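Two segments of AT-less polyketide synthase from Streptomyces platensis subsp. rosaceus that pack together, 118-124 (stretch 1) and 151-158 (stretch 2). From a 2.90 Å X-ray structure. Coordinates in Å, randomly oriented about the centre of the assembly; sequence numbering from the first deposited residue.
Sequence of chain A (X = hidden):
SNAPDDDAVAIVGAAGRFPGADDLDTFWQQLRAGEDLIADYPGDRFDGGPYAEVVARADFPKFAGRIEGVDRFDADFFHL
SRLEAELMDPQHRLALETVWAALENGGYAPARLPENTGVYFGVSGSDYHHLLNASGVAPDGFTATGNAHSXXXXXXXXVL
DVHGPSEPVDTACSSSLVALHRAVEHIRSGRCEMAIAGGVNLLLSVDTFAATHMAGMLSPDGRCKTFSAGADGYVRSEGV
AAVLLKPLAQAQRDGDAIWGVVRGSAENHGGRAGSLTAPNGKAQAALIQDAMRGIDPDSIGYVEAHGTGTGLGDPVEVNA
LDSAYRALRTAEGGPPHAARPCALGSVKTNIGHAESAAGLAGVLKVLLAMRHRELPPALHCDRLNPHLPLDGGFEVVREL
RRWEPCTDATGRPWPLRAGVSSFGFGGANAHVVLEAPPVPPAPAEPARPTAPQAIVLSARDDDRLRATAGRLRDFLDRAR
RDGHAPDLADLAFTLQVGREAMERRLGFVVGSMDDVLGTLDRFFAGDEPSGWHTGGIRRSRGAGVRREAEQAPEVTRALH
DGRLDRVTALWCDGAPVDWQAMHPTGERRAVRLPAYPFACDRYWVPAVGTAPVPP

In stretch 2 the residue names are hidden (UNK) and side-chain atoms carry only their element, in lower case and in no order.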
# COMPACT_ATOMS: atom_id res chain seq x y z
N GLY A 118 -10.45 5.91 -7.45
CA GLY A 118 -9.27 5.47 -6.73
C GLY A 118 -8.12 5.15 -7.66
O GLY A 118 -8.31 4.86 -8.83
N VAL A 119 -6.92 5.21 -7.12
CA VAL A 119 -5.72 4.98 -7.90
C VAL A 119 -4.77 4.11 -7.11
O VAL A 119 -4.31 4.52 -6.04
CB VAL A 119 -5.02 6.29 -8.25
CG1 VAL A 119 -3.68 6.00 -8.90
CG2 VAL A 119 -5.92 7.16 -9.15
N TYR A 120 -4.49 2.92 -7.62
CA TYR A 120 -3.67 1.92 -6.93
C TYR A 120 -2.59 1.44 -7.87
O TYR A 120 -2.88 0.75 -8.84
CB TYR A 120 -4.52 0.75 -6.46
CG TYR A 120 -5.79 1.18 -5.78
CD1 TYR A 120 -5.91 1.19 -4.40
CD2 TYR A 120 -6.89 1.57 -6.54
CE1 TYR A 120 -7.09 1.56 -3.79
CE2 TYR A 120 -8.07 1.95 -5.94
CZ TYR A 120 -8.18 1.95 -4.57
OH TYR A 120 -9.37 2.35 -4.01
N PHE A 121 -1.35 1.81 -7.62
CA PHE A 121 -0.32 1.57 -8.61
C PHE A 121 0.87 0.85 -7.98
O PHE A 121 1.40 1.27 -6.95
CB PHE A 121 0.11 2.90 -9.22
CG PHE A 121 0.52 2.80 -10.63
CD1 PHE A 121 -0.34 3.21 -11.65
CD2 PHE A 121 1.77 2.31 -10.98
CE1 PHE A 121 0.04 3.12 -12.99
CE2 PHE A 121 2.16 2.23 -12.32
CZ PHE A 121 1.30 2.63 -13.32
N GLY A 122 1.29 -0.26 -8.58
CA GLY A 122 2.33 -1.07 -7.98
C GLY A 122 3.68 -0.60 -8.46
O GLY A 122 3.84 -0.25 -9.63
N VAL A 123 4.65 -0.58 -7.55
CA VAL A 123 6.00 -0.08 -7.83
C VAL A 123 6.92 -0.54 -6.71
O VAL A 123 6.50 -0.56 -5.56
CB VAL A 123 5.99 1.46 -7.93
CG1 VAL A 123 5.34 2.06 -6.70
CG2 VAL A 123 7.39 2.00 -8.08
N SER A 124 8.15 -0.93 -7.03
CA SER A 124 9.04 -1.47 -6.00
C SER A 124 10.38 -0.76 -5.83
O SER A 124 10.82 -0.53 -4.72
CB SER A 124 9.31 -2.95 -6.25
OG SER A 124 8.11 -3.69 -6.09
N UNK A 151 4.32 9.56 -4.44
CA UNK A 151 4.10 10.56 -5.47
C UNK A 151 3.66 9.94 -6.77
O UNK A 151 2.84 10.51 -7.50
se UNK A 151 3.76 13.62 -4.71
c UNK A 151 5.41 12.57 -4.70
c UNK A 151 4.09 14.64 -3.11
c UNK A 151 5.35 11.41 -5.68
N UNK A 152 4.18 8.76 -7.06
CA UNK A 152 3.76 8.05 -8.24
C UNK A 152 2.23 8.01 -8.30
O UNK A 152 1.65 8.35 -9.32
c UNK A 152 4.33 6.64 -8.24
c UNK A 152 4.24 5.86 -9.55
c UNK A 152 2.89 5.27 -9.72
c UNK A 152 5.28 4.77 -9.52
N UNK A 153 1.60 7.63 -7.20
CA UNK A 153 0.14 7.53 -7.18
C UNK A 153 -0.49 8.91 -7.06
O UNK A 153 -1.37 9.25 -7.84
c UNK A 153 -0.32 6.63 -6.03
N UNK A 154 -0.03 9.70 -6.10
CA UNK A 154 -0.69 10.97 -5.81
C UNK A 154 -0.62 11.94 -6.99
O UNK A 154 -1.58 12.66 -7.28
c UNK A 154 -0.25 10.74 -3.31
c UNK A 154 -0.10 11.61 -4.56
o UNK A 154 -1.11 9.86 -3.23
n UNK A 154 0.59 10.99 -2.32
N UNK A 155 0.50 11.96 -7.69
CA UNK A 155 0.61 12.85 -8.84
C UNK A 155 -0.47 12.49 -9.87
O UNK A 155 -1.00 13.36 -10.56
n UNK A 155 4.59 13.25 -10.11
n UNK A 155 5.93 15.03 -9.48
c UNK A 155 3.63 14.10 -10.82
c UNK A 155 2.22 13.56 -10.71
c UNK A 155 2.02 12.78 -9.44
n UNK A 155 6.49 12.89 -8.87
c UNK A 155 5.67 13.72 -9.49
N UNK A 156 -0.83 11.22 -9.96
CA UNK A 156 -1.87 10.80 -10.89
C UNK A 156 -3.22 11.34 -10.45
O UNK A 156 -3.96 11.89 -11.25
c UNK A 156 -0.40 7.31 -11.59
c UNK A 156 -1.95 9.27 -11.03
c UNK A 156 -0.78 8.76 -11.88
c UNK A 156 -3.25 8.86 -11.69
N UNK A 157 -3.54 11.16 -9.18
CA UNK A 157 -4.77 11.70 -8.64
C UNK A 157 -4.77 13.21 -8.79
O UNK A 157 -5.81 13.79 -9.08
o UNK A 157 -5.08 9.90 -7.06
c UNK A 157 -4.94 11.31 -7.18
N UNK A 158 -3.61 13.85 -8.63
CA UNK A 158 -3.50 15.29 -8.86
C UNK A 158 -3.78 15.64 -10.32
O UNK A 158 -4.54 16.56 -10.62
c UNK A 158 -2.26 18.20 -7.75
c UNK A 158 -2.11 15.79 -8.46
c UNK A 158 -1.02 19.08 -10.05
c UNK A 158 -1.41 19.99 -9.09
c UNK A 158 -1.24 17.73 -9.84
c UNK A 158 -1.87 17.26 -8.69
c UNK A 158 -2.03 19.55 -7.94
o UNK A 158 -1.21 21.34 -9.26

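Position 151 carries four side-chain atoms in an unbranched chain, two carbons, a selenium and a terminal carbon. No side-chain atom comes within 9 Å of stretch 1. Selenium within such a chain identifies selenomethionine, so the residue is Met 151.

Position 152 has four carbons, forked at the second, and its CA-to-CB bond points toward the strand. One fork carbon lies 3.4 Å from CD2 of Phe 121 and the other 3.7 Å from CB of Val 123. A fork one carbon beyond CB means leucine: Leu 152, with CD2 meeting the ring and CD1 meeting the valine.

Position 153 has one side-chain carbon, CB, which points sideways and lies 4.5 Å from CG1 of Val 119. A lone CB means Ala 153. The CA atoms of Ala 153 and Phe 121 are 6.1 Å apart.

Position 154 shows two carbons, the second bearing one oxygen and one nitrogen. Its CA-to-CB bond points away from stretch 1, and it makes no contact there. This short carboxamide is Asn 154.

Position 155 has three carbons, a nitrogen, then a carbon carrying two more nitrogens. The side chain stays 8.9 Å or more from stretch 1. That guanidinium pattern gives Arg 155.

Position 156 again has four carbons, but the fork is at the first and one arm is two carbons long. The CA-to-CB bond points toward the strand; the one-carbon arm lies 4.0 Å from CG1 of Val 119, and the end of the longer arm 4.1 Å from CD1 of Phe 121. Branching at CB distinguishes Ile 156 from its leucine isomer.

Position 157 has one carbon followed by one oxygen, 3.5 Å from CG2 of Val 119. An unbranched hydroxymethyl group is Ser 157, and its OG is hydrogen-bonded elsewhere in the structure.

Position 158 has one carbon leading to a six-carbon ring that bears an oxygen. It lies out of reach of stretch 1. The phenol is that of Tyr 158.

The contact joins strand to helix at 149° between their N-to-C directions, with axes 8.3 Å apart at closest approach. Alternation along the chain turns Val 119, Phe 121 and Val 123 toward the helix, while Tyr 120 points away. Leu 152 and Ile 156, one helical turn apart, both approach the Phe 121 ring obliquely. No hydrogen bond crosses between the segments: 323 Å² is buried chiefly through apolar side-chain packing.

Stretch 2, residues 151-158: MLANRISY
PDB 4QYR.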